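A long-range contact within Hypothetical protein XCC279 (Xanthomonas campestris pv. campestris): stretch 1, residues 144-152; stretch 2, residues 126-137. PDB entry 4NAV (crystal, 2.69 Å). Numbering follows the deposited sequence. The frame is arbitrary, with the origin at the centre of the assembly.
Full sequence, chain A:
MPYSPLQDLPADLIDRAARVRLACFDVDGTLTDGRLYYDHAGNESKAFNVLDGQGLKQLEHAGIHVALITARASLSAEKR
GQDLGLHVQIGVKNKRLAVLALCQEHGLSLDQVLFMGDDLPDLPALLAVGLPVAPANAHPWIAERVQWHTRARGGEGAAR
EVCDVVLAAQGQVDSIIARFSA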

ATOM      1  N   GLU A 144     -18.727  16.535   4.484  1.00 37.20           N
ATOM      2  CA  GLU A 144     -20.000  17.170   4.826  1.00 38.58           C
ATOM      3  C   GLU A 144     -20.181  18.542   4.250  1.00 39.25           C
ATOM      4  O   GLU A 144     -21.310  19.022   4.159  1.00 39.32           O
ATOM      5  CB  GLU A 144     -20.022  17.454   6.309  1.00 40.98           C
ATOM      6  CG  GLU A 144     -20.658  16.443   7.212  1.00 42.35           C
ATOM      7  CD  GLU A 144     -20.686  17.006   8.615  1.00 43.15           C
ATOM      8  OE1 GLU A 144     -19.831  17.836   8.942  1.00 42.09           O
ATOM      9  OE2 GLU A 144     -21.563  16.631   9.386  1.00 47.35           O
ATOM     10  N   ARG A 145     -19.068  19.223   3.998  1.00 38.86           N
ATOM     11  CA  ARG A 145     -19.113  20.626   3.626  1.00 39.97           C
ATOM     12  C   ARG A 145     -18.810  20.853   2.144  1.00 39.10           C
ATOM     13  O   ARG A 145     -18.786  21.986   1.682  1.00 40.68           O
ATOM     14  CB  ARG A 145     -18.194  21.442   4.559  1.00 41.56           C
ATOM     15  CG  ARG A 145     -18.943  22.071   5.733  1.00 44.13           C
ATOM     16  CD  ARG A 145     -18.081  22.459   6.926  1.00 45.08           C
ATOM     17  NE  ARG A 145     -17.995  21.311   7.815  1.00 46.76           N
ATOM     18  CZ  ARG A 145     -18.597  21.178   9.000  1.00 46.31           C
ATOM     19  NH1 ARG A 145     -19.354  22.127   9.526  1.00 46.56           N
ATOM     20  NH2 ARG A 145     -18.427  20.052   9.660  1.00 46.42           N
ATOM     21  N   VAL A 146     -18.606  19.771   1.397  1.00 37.46           N
ATOM     22  CA  VAL A 146     -18.343  19.841  -0.040  1.00 34.93           C
ATOM     23  C   VAL A 146     -19.220  18.856  -0.785  1.00 34.64           C
ATOM     24  O   VAL A 146     -19.295  17.694  -0.435  1.00 32.88           O
ATOM     25  CB  VAL A 146     -16.898  19.445  -0.329  1.00 33.65           C
ATOM     26  CG1 VAL A 146     -16.632  19.502  -1.824  1.00 32.09           C
ATOM     27  CG2 VAL A 146     -15.942  20.353   0.443  1.00 34.03           C
ATOM     28  N   GLN A 147     -19.867  19.308  -1.838  1.00 36.00           N
ATOM     29  CA  GLN A 147     -20.823  18.453  -2.531  1.00 38.19           C
ATOM     30  C   GLN A 147     -20.164  17.421  -3.441  1.00 35.93           C
ATOM     31  O   GLN A 147     -20.535  16.246  -3.421  1.00 35.14           O
ATOM     32  CB  GLN A 147     -21.838  19.331  -3.212  1.00 42.44           C
ATOM     33  CG  GLN A 147     -22.247  20.384  -2.192  1.00 48.33           C
ATOM     34  CD  GLN A 147     -23.561  21.049  -2.489  1.00 54.19           C
ATOM     35  OE1 GLN A 147     -23.860  21.376  -3.654  1.00 54.48           O
ATOM     36  NE2 GLN A 147     -24.364  21.261  -1.437  1.00 54.90           N
ATOM     37  N   TRP A 148     -19.115  17.827  -4.148  1.00 34.14           N
ATOM     38  CA  TRP A 148     -18.471  16.929  -5.114  1.00 32.61           C
ATOM     39  C   TRP A 148     -17.423  16.030  -4.448  1.00 32.05           C
ATOM     40  O   TRP A 148     -16.404  16.510  -3.970  1.00 33.41           O
ATOM     41  CB  TRP A 148     -17.878  17.726  -6.279  1.00 30.97           C
ATOM     42  CG  TRP A 148     -17.204  16.907  -7.305  1.00 29.67           C
ATOM     43  CD1 TRP A 148     -17.322  15.569  -7.518  1.00 29.11           C
ATOM     44  CD2 TRP A 148     -16.329  17.392  -8.314  1.00 29.65           C
ATOM     45  NE1 TRP A 148     -16.532  15.180  -8.578  1.00 28.41           N
ATOM     46  CE2 TRP A 148     -15.922  16.292  -9.086  1.00 28.79           C
ATOM     47  CE3 TRP A 148     -15.838  18.654  -8.630  1.00 30.54           C
ATOM     48  CZ2 TRP A 148     -15.064  16.420 -10.132  1.00 29.37           C
ATOM     49  CZ3 TRP A 148     -14.965  18.780  -9.661  1.00 30.20           C
ATOM     50  CH2 TRP A 148     -14.579  17.668 -10.398  1.00 30.89           C
ATOM     51  N   HIS A 149     -17.690  14.728  -4.418  1.00 31.61           N
ATOM     52  CA  HIS A 149     -16.746  13.751  -3.908  1.00 31.42           C
ATOM     53  C   HIS A 149     -16.352  12.858  -5.052  1.00 31.07           C
ATOM     54  O   HIS A 149     -17.216  12.374  -5.745  1.00 31.92           O
ATOM     55  CB  HIS A 149     -17.404  12.884  -2.826  1.00 32.15           C
ATOM     56  CG  HIS A 149     -17.923  13.654  -1.645  1.00 33.31           C
ATOM     57  ND1 HIS A 149     -18.449  13.036  -0.532  1.00 34.53           N
ATOM     58  CD2 HIS A 149     -17.997  14.985  -1.399  1.00 33.94           C
ATOM     59  CE1 HIS A 149     -18.831  13.951   0.343  1.00 35.11           C
ATOM     60  NE2 HIS A 149     -18.564  15.141  -0.159  1.00 34.21           N
ATOM     61  N   THR A 150     -15.067  12.604  -5.236  1.00 31.33           N
ATOM     62  CA  THR A 150     -14.654  11.639  -6.210  1.00 31.94           C
ATOM     63  C   THR A 150     -14.989  10.235  -5.735  1.00 34.93           C
ATOM     64  O   THR A 150     -15.003   9.929  -4.540  1.00 35.74           O
ATOM     65  CB  THR A 150     -13.143  11.728  -6.492  1.00 32.28           C
ATOM     66  OG1 THR A 150     -12.376  11.465  -5.306  1.00 30.65           O
ATOM     67  CG2 THR A 150     -12.796  13.115  -7.031  1.00 32.42           C
ATOM     68  N   ARG A 151     -15.201   9.345  -6.684  1.00 38.26           N
ATOM     69  CA  ARG A 151     -15.313   7.933  -6.347  1.00 41.90           C
ATOM     70  C   ARG A 151     -13.976   7.421  -5.784  1.00 38.94           C
ATOM     71  O   ARG A 151     -13.967   6.673  -4.843  1.00 39.93           O
ATOM     72  CB  ARG A 151     -15.747   7.110  -7.571  1.00 46.38           C
ATOM     73  CG  ARG A 151     -17.236   7.193  -7.869  1.00 52.13           C
ATOM     74  CD  ARG A 151     -17.573   6.828  -9.317  1.00 56.72           C
ATOM     75  NE  ARG A 151     -17.722   8.016 -10.174  1.00 61.29           N
ATOM     76  CZ  ARG A 151     -16.866   8.435 -11.117  1.00 66.25           C
ATOM     77  NH1 ARG A 151     -15.739   7.773 -11.397  1.00 69.03           N
ATOM     78  NH2 ARG A 151     -17.145   9.542 -11.802  1.00 66.74           N
ATOM     79  N   ALA A 152     -12.862   7.811  -6.386  1.00 36.95           N
ATOM     80  CA  ALA A 152     -11.555   7.280  -5.990  1.00 35.01           C
ATOM     81  C   ALA A 152     -10.971   7.995  -4.786  1.00 34.52           C
ATOM     82  O   ALA A 152     -11.332   9.123  -4.466  1.00 33.13           O
ATOM     83  CB  ALA A 152     -10.563   7.331  -7.153  1.00 33.87           C
TER
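Stretch 2 (126-137) LLAVGLPVAPAN

Stretch 2 runs alongside stretch 1 in an extended conformation from Leu131 to Pro135, and the two chains point the same way: Trp148, His149 and Thr150 lie across from Val133, Ala134 and Pro135 in that order, each pair with CA atoms 5.0 Å apart. Before this the chain stands further off. Leu126, in a helical conformation, directs its side chain toward stretch 1 and places CD2 4.1 Å from CG2 of Val146, while CD2 of Leu127 approaches the carbonyl O of Arg145 at 4.2 Å. Ala128, Val129 and Gly130 make no contact.

The chain returns with the strand that includes Leu131 to Val133. The side chain of Leu131 leaves sideways, but its end comes nearer, CD2 lying 3.7 Å from CZ3 of Trp148. Pro132 meets Val146, its CB 4.0 Å from Val146 CG1. Val133 makes the closest apolar contact: its CG2 sits over one face of the Trp148 indole, 3.4 Å from CD2 of that residue, in a CH-pi arrangement with the five-membered ring.

Ala134 holds the backbones together. Its N donates to the O of Trp148 (3.1 Å) and its O accepts from the N of Thr150 (3.1 Å), so that one residue bonds to both neighbours of His149, the pattern of a single parallel bridge. The same carbonyl O lies 3.2 Å from CA of His149, a CA-H...O contact.

Beyond the bridge, Pro135 turns its CB away overall, yet its CA lies 3.2 Å from OG1 of Thr150. Ala136 adds the last backbone hydrogen bond, from its N to the O of Ala152 (3.2 Å); this carbonyl O also accepts from OG1 of Thr150 at 2.7 Å. The methyl CB of Ala136 rests 3.4 Å from the O of Thr150.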

ATOM      1  N   LEU A 126     -11.775  25.574   0.553  1.00 34.66           N
ATOM      2  CA  LEU A 126     -12.908  24.819   0.057  1.00 33.83           C
ATOM      3  C   LEU A 126     -14.173  25.652   0.135  1.00 35.74           C
ATOM      4  O   LEU A 126     -14.998  25.626  -0.809  1.00 37.14           O
ATOM      5  CB  LEU A 126     -13.080  23.539   0.824  1.00 33.41           C
ATOM      6  CG  LEU A 126     -12.027  22.488   0.466  1.00 32.48           C
ATOM      7  CD1 LEU A 126     -11.904  21.420   1.536  1.00 32.37           C
ATOM      8  CD2 LEU A 126     -12.377  21.851  -0.876  1.00 31.35           C
ATOM      9  N   LEU A 127     -14.321  26.449   1.198  1.00 36.01           N
ATOM     10  CA  LEU A 127     -15.527  27.281   1.343  1.00 35.64           C
ATOM     11  C   LEU A 127     -15.529  28.576   0.544  1.00 34.82           C
ATOM     12  O   LEU A 127     -16.567  29.217   0.424  1.00 35.47           O
ATOM     13  CB  LEU A 127     -15.787  27.606   2.810  1.00 37.12           C
ATOM     14  CG  LEU A 127     -16.240  26.418   3.652  1.00 37.70           C
ATOM     15  CD1 LEU A 127     -16.554  26.871   5.072  1.00 39.43           C
ATOM     16  CD2 LEU A 127     -17.450  25.710   3.048  1.00 37.34           C
ATOM     17  N   ALA A 128     -14.387  28.952  -0.019  1.00 33.81           N
ATOM     18  CA  ALA A 128     -14.268  30.202  -0.764  1.00 33.44           C
ATOM     19  C   ALA A 128     -14.296  30.035  -2.309  1.00 32.30           C
ATOM     20  O   ALA A 128     -14.665  30.963  -3.016  1.00 32.10           O
ATOM     21  CB  ALA A 128     -13.012  30.921  -0.329  1.00 34.09           C
ATOM     22  N   VAL A 129     -13.953  28.854  -2.834  1.00 31.19           N
ATOM     23  CA  VAL A 129     -13.811  28.702  -4.293  1.00 29.77           C
ATOM     24  C   VAL A 129     -15.107  28.353  -5.040  1.00 28.93           C
ATOM     25  O   VAL A 129     -16.075  27.895  -4.459  1.00 28.26           O
ATOM     26  CB  VAL A 129     -12.726  27.688  -4.661  1.00 29.39           C
ATOM     27  CG1 VAL A 129     -11.376  28.134  -4.127  1.00 30.35           C
ATOM     28  CG2 VAL A 129     -13.077  26.296  -4.144  1.00 29.68           C
ATOM     29  N   GLY A 130     -15.098  28.608  -6.332  1.00 28.18           N
ATOM     30  CA  GLY A 130     -16.206  28.263  -7.169  1.00 28.19           C
ATOM     31  C   GLY A 130     -16.465  26.755  -7.198  1.00 28.34           C
ATOM     32  O   GLY A 130     -17.625  26.320  -7.231  1.00 28.44           O
ATOM     33  N   LEU A 131     -15.405  25.947  -7.198  1.00 27.74           N
ATOM     34  CA  LEU A 131     -15.575  24.499  -7.325  1.00 26.92           C
ATOM     35  C   LEU A 131     -14.693  23.703  -6.343  1.00 26.83           C
ATOM     36  O   LEU A 131     -13.581  23.294  -6.674  1.00 26.61           O
ATOM     37  CB  LEU A 131     -15.295  24.056  -8.753  1.00 26.42           C
ATOM     38  CG  LEU A 131     -15.623  22.587  -9.053  1.00 26.21           C
ATOM     39  CD1 LEU A 131     -17.000  22.187  -8.520  1.00 26.10           C
ATOM     40  CD2 LEU A 131     -15.560  22.323 -10.546  1.00 26.12           C
ATOM     41  N   PRO A 132     -15.174  23.516  -5.116  1.00 26.74           N
ATOM     42  CA  PRO A 132     -14.460  22.665  -4.195  1.00 26.68           C
ATOM     43  C   PRO A 132     -14.695  21.207  -4.540  1.00 26.07           C
ATOM     44  O   PRO A 132     -15.756  20.861  -5.032  1.00 26.25           O
ATOM     45  CB  PRO A 132     -15.097  23.012  -2.851  1.00 27.21           C
ATOM     46  CG  PRO A 132     -16.465  23.413  -3.173  1.00 27.25           C
ATOM     47  CD  PRO A 132     -16.435  24.022  -4.550  1.00 27.02           C
ATOM     48  N   VAL A 133     -13.733  20.351  -4.250  1.00 26.08           N
ATOM     49  CA  VAL A 133     -13.921  18.907  -4.453  1.00 26.14           C
ATOM     50  C   VAL A 133     -13.070  18.151  -3.397  1.00 26.65           C
ATOM     51  O   VAL A 133     -12.024  18.623  -2.947  1.00 26.85           O
ATOM     52  CB  VAL A 133     -13.608  18.497  -5.924  1.00 25.69           C
ATOM     53  CG1 VAL A 133     -12.224  18.987  -6.377  1.00 25.79           C
ATOM     54  CG2 VAL A 133     -13.724  17.010  -6.105  1.00 25.00           C
ATOM     55  N   ALA A 134     -13.574  17.015  -2.947  1.00 27.41           N
ATOM     56  CA  ALA A 134     -12.879  16.203  -1.935  1.00 28.37           C
ATOM     57  C   ALA A 134     -12.809  14.746  -2.351  1.00 28.90           C
ATOM     58  O   ALA A 134     -13.760  14.222  -2.966  1.00 29.82           O
ATOM     59  CB  ALA A 134     -13.583  16.291  -0.622  1.00 28.86           C
ATOM     60  N   PRO A 135     -11.674  14.099  -2.076  1.00 28.88           N
ATOM     61  CA  PRO A 135     -11.568  12.712  -2.433  1.00 29.37           C
ATOM     62  C   PRO A 135     -12.455  11.837  -1.527  1.00 31.43           C
ATOM     63  O   PRO A 135     -13.017  12.325  -0.531  1.00 32.60           O
ATOM     64  CB  PRO A 135     -10.101  12.431  -2.234  1.00 28.65           C
ATOM     65  CG  PRO A 135      -9.670  13.376  -1.170  1.00 29.20           C
ATOM     66  CD  PRO A 135     -10.463  14.601  -1.412  1.00 29.14           C
ATOM     67  N   ALA A 136     -12.597  10.567  -1.873  1.00 32.36           N
ATOM     68  CA  ALA A 136     -13.484   9.666  -1.112  1.00 34.41           C
ATOM     69  C   ALA A 136     -12.982   9.444   0.311  1.00 35.93           C
ATOM     70  O   ALA A 136     -13.767   9.317   1.226  1.00 37.03           O
ATOM     71  CB  ALA A 136     -13.633   8.334  -1.830  1.00 34.60           C
ATOM     72  N   ASN A 137     -11.667   9.416   0.495  1.00 37.09           N
ATOM     73  CA  ASN A 137     -11.077   9.264   1.838  1.00 38.83           C
ATOM     74  C   ASN A 137     -11.118  10.520   2.707  1.00 36.51           C
ATOM     75  O   ASN A 137     -10.499  10.553   3.751  1.00 36.20           O
ATOM     76  CB  ASN A 137      -9.600   8.825   1.710  1.00 40.84           C
ATOM     77  CG  ASN A 137      -8.801   9.775   0.849  1.00 43.76           C
ATOM     78  OD1 ASN A 137      -9.052   9.849  -0.358  1.00 45.97           O
ATOM     79  ND2 ASN A 137      -7.853  10.530   1.446  1.00 46.85           N
TER